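Local coordinates for protein glia-derived nexin (Homo sapiens, PDB 4DY0) that inhibits the serine proteases thrombin, trypsin and urokinase, binds heparin, and promotes neurite extension by inhibiting thrombin, at residues 21-24 against 25-29; 237-241 against 242-246. All coordinates share one frame; numbering follows the deposited sequence.

Contact 1 of 2, residues 21-24 against 25-29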
# COMPACT_ATOMS: atom_id res chain seq x y z
N ASN A 21 8.79 4.05 4.61
CA ASN A 21 9.64 4.65 5.63
C ASN A 21 10.37 5.88 5.12
O ASN A 21 10.68 6.80 5.87
CB ASN A 21 10.64 3.63 6.17
CG ASN A 21 9.97 2.53 6.97
OD1 ASN A 21 8.86 2.71 7.47
ND2 ASN A 21 10.65 1.40 7.11
N GLN A 22 10.65 5.89 3.82
CA GLN A 22 11.29 7.04 3.22
C GLN A 22 10.32 8.20 3.15
O GLN A 22 10.62 9.31 3.61
CB GLN A 22 11.74 6.71 1.81
CG GLN A 22 13.03 5.95 1.74
CD GLN A 22 13.59 6.00 0.34
OE1 GLN A 22 13.91 4.97 -0.24
NE2 GLN A 22 13.69 7.20 -0.21
N ILE A 23 9.16 7.95 2.55
CA ILE A 23 8.17 8.99 2.33
C ILE A 23 7.78 9.63 3.66
O ILE A 23 7.78 10.85 3.80
CB ILE A 23 6.92 8.42 1.65
CG1 ILE A 23 7.30 7.80 0.30
CG2 ILE A 23 5.87 9.52 1.46
CD1 ILE A 23 6.23 6.90 -0.29
N VAL A 24 7.48 8.78 4.63
CA VAL A 24 7.08 9.20 5.96
C VAL A 24 8.15 10.04 6.67
O VAL A 24 7.84 10.96 7.43
CB VAL A 24 6.69 7.96 6.78
CG1 VAL A 24 7.40 7.92 8.12
CG2 VAL A 24 5.17 7.87 6.91
N LYS A 25 9.42 9.73 6.44
CA LYS A 25 10.49 10.56 6.98
C LYS A 25 10.56 11.91 6.29
O LYS A 25 10.91 12.92 6.90
CB LYS A 25 11.85 9.84 6.90
CG LYS A 25 12.43 9.49 8.27
CD LYS A 25 13.37 8.29 8.21
CE LYS A 25 12.58 6.98 8.18
NZ LYS A 25 13.41 5.78 8.47
N SER A 26 10.21 11.95 5.01
CA SER A 26 10.23 13.21 4.28
C SER A 26 8.95 14.02 4.53
O SER A 26 8.96 15.25 4.45
CB SER A 26 10.44 12.97 2.78
OG SER A 26 9.23 12.60 2.14
N ARG A 27 7.86 13.32 4.86
CA ARG A 27 6.57 13.95 5.11
C ARG A 27 5.99 13.52 6.46
O ARG A 27 4.99 12.80 6.52
CB ARG A 27 5.59 13.59 3.98
CG ARG A 27 6.12 13.79 2.56
CD ARG A 27 6.41 15.25 2.27
NE ARG A 27 5.25 16.10 2.54
CZ ARG A 27 5.31 17.39 2.84
NH1 ARG A 27 4.19 18.07 3.07
NH2 ARG A 27 6.48 18.02 2.91
N PRO A 28 6.61 13.97 7.56
CA PRO A 28 6.26 13.49 8.89
C PRO A 28 4.82 13.78 9.31
O PRO A 28 4.25 13.04 10.11
CB PRO A 28 7.22 14.25 9.81
CG PRO A 28 8.32 14.74 8.92
CD PRO A 28 7.70 14.96 7.58
N HIS A 29 4.23 14.85 8.77
CA HIS A 29 2.93 15.32 9.24
C HIS A 29 1.78 15.12 8.26
O HIS A 29 0.66 15.59 8.50
CB HIS A 29 3.01 16.79 9.67
CG HIS A 29 3.91 17.03 10.84
ND1 HIS A 29 4.65 18.18 10.99
CD2 HIS A 29 4.21 16.25 11.91
CE1 HIS A 29 5.35 18.11 12.11
NE2 HIS A 29 5.10 16.95 12.68

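Contact 2 of 2, residues 237-241 against 242-246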
# COMPACT_ATOMS: atom_id res chain seq x y z
N ALA A 237 -1.05 0.82 15.41
CA ALA A 237 -0.08 1.14 16.44
C ALA A 237 0.02 2.65 16.63
O ALA A 237 -0.01 3.41 15.66
CB ALA A 237 1.28 0.56 16.10
N LEU A 238 0.11 3.07 17.88
CA LEU A 238 0.37 4.47 18.20
C LEU A 238 1.05 4.53 19.56
O LEU A 238 0.97 3.58 20.33
CB LEU A 238 -0.92 5.30 18.16
CG LEU A 238 -1.83 5.35 19.39
CD1 LEU A 238 -2.83 6.48 19.24
CD2 LEU A 238 -2.56 4.02 19.60
N PRO A 239 1.74 5.65 19.84
CA PRO A 239 2.57 5.77 21.04
C PRO A 239 1.76 5.69 22.33
O PRO A 239 0.62 6.11 22.37
CB PRO A 239 3.20 7.17 20.91
CG PRO A 239 2.99 7.57 19.48
CD PRO A 239 1.71 6.90 19.06
N THR A 240 2.38 5.15 23.37
CA THR A 240 1.74 5.06 24.67
C THR A 240 1.57 6.45 25.27
O THR A 240 0.51 6.77 25.79
CB THR A 240 2.57 4.19 25.63
OG1 THR A 240 2.73 2.88 25.08
CG2 THR A 240 1.88 4.09 26.99
N GLU A 241 2.62 7.26 25.21
CA GLU A 241 2.58 8.59 25.80
C GLU A 241 2.30 9.65 24.75
O GLU A 241 2.81 9.58 23.63
CB GLU A 241 3.89 8.89 26.55
CG GLU A 241 4.17 7.91 27.69
CD GLU A 241 5.36 8.30 28.55
OE1 GLU A 241 5.82 9.46 28.46
OE2 GLU A 241 5.83 7.45 29.33
N SER A 242 1.47 10.63 25.10
CA SER A 242 1.09 11.66 24.15
C SER A 242 2.28 12.56 23.81
O SER A 242 2.28 13.24 22.79
CB SER A 242 -0.08 12.49 24.67
OG SER A 242 0.34 13.44 25.64
N SER A 243 3.30 12.54 24.66
CA SER A 243 4.51 13.33 24.43
C SER A 243 5.46 12.62 23.46
O SER A 243 6.55 13.11 23.19
CB SER A 243 5.22 13.62 25.75
OG SER A 243 5.46 12.43 26.47
N THR A 244 5.04 11.47 22.96
CA THR A 244 5.81 10.74 21.97
C THR A 244 5.19 10.94 20.59
O THR A 244 4.05 10.55 20.37
CB THR A 244 5.84 9.23 22.27
OG1 THR A 244 6.63 8.99 23.44
CG2 THR A 244 6.44 8.46 21.11
N PRO A 245 5.95 11.53 19.65
CA PRO A 245 5.43 11.68 18.29
C PRO A 245 5.46 10.36 17.54
O PRO A 245 6.33 9.52 17.79
CB PRO A 245 6.40 12.69 17.66
CG PRO A 245 7.68 12.50 18.41
CD PRO A 245 7.29 12.12 19.81
N LEU A 246 4.51 10.17 16.63
CA LEU A 246 4.45 8.97 15.80
C LEU A 246 5.78 8.74 15.10
O LEU A 246 6.18 7.60 14.88
CB LEU A 246 3.34 9.09 14.75
CG LEU A 246 3.10 7.84 13.88
CD1 LEU A 246 2.76 6.63 14.73
CD2 LEU A 246 1.99 8.09 12.87
O HOH W 1 5.42 6.45 24.31

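Contact 1 of 2, residues 21-24 against 25-29
Ser26 and Arg27 close on the carbonyl of Ile23 at the C-terminal end of helix 5-26, the first helix of this serpin. Arg27 N donates to Ile23 O at 2.7 Å, whereas Ser26 OG reaches the same oxygen from the side at 2.8 Å, with a C=O...OG angle of 123°. The hydroxyl can do this because OG sits between the backbone N and the carbonyl carbon of its own residue (chi1 80°), folded back over the preceding turn. Two donors thus grip one carbonyl where the helix ends, Arg27 being the first residue to leave helical geometry. Of the Arg27 side chain, CG lies 4.4 Å from Ile23 CG2, and in the modelled conformer NE forms a salt bridge with Asp30. The buried Ile23 side chain packs against Pro288, Ile32 and Ile34. Earlier on the last turn, Lys25 lays its aliphatic chain along the carbonyl of Asn21, and a bend at chi3 (-80°) brings NZ to 4.2 Å from Asn21 CB. Asn21 ND2 is held by Ile253 O. Beyond the helix, Pro28 covers the carbonyl of Val24, with Pro28 CA 3.3 Å from Val24 O in a CA-H...O contact.

Contact 2 of 2, residues 237-241 against 242-246
Glu241 and Thr244 are the two ends of a type I beta turn, through which the chain reverses at the end of strand 232-239 of the serpin fold; Thr244 also packs back on Pro239, the last residue of that strand. Ser242 takes the first of the two central positions, and its side chain touches Arg356, whose NH1 donates to Pro239 O. Ser243, at the second central position, carries its hydroxyl alongside the Glu241 side chain in a loose approach: Ser243 OG lies 3.6 Å from Glu241 OE1 and a little farther from Glu241 CB.

Thr244 completes the turn and has three separate roles. Its backbone N donates to Glu241 O at 3.0 Å, closing the turn. The two branches of the side chain then divide the work. CG2 lies anti to the backbone N, while OG1 is anti to the carbonyl carbon (chi1 -70°), and this turns the methyl to the proline and the hydroxyl to a water. Thr244 CG2 meets Pro239 CB at 3.5 Å and, farther off, Pro239 CG, the two side chains crossing obliquely, and Leu218 and Ile249 pack on the threonine from outside the turn. The water accepts from Glu241 N at 3.1 Å and is also hydrogen-bonded to Thr244 OG1, 2.9 Å away, adding a solvent bridge beside the direct backbone bond. The carbonyl of Thr244 also lies against the proline, with Thr244 O 3.3 Å from Pro239 CG.

After Pro245, Leu246 returns toward the buried side, where Leu246 CD1 makes a loose apolar contact with Pro239 CD at 4.5 Å.

Overall arrangement
Contacts 1 and 2 both mark places where a regular element gives way to loop, and each is partly buried. Their centres are 16 Å apart, and their nearest atoms, about 6 Å apart, do not touch. Contact 1 finishes a helix whose inner side packs on strand 32-34 and helix 286-291, and its polar chemistry converges on helical carbonyls. The centre of contact 2 lies about 23 Å from the centre of the chain, that of contact 1 about 15 Å. Contact 2 follows strand 232-239, which pairs with strands 219-226 and 358-364. There a single direct backbone bond is supplemented by a water and by apolar packing on a proline. The two share no helix or strand.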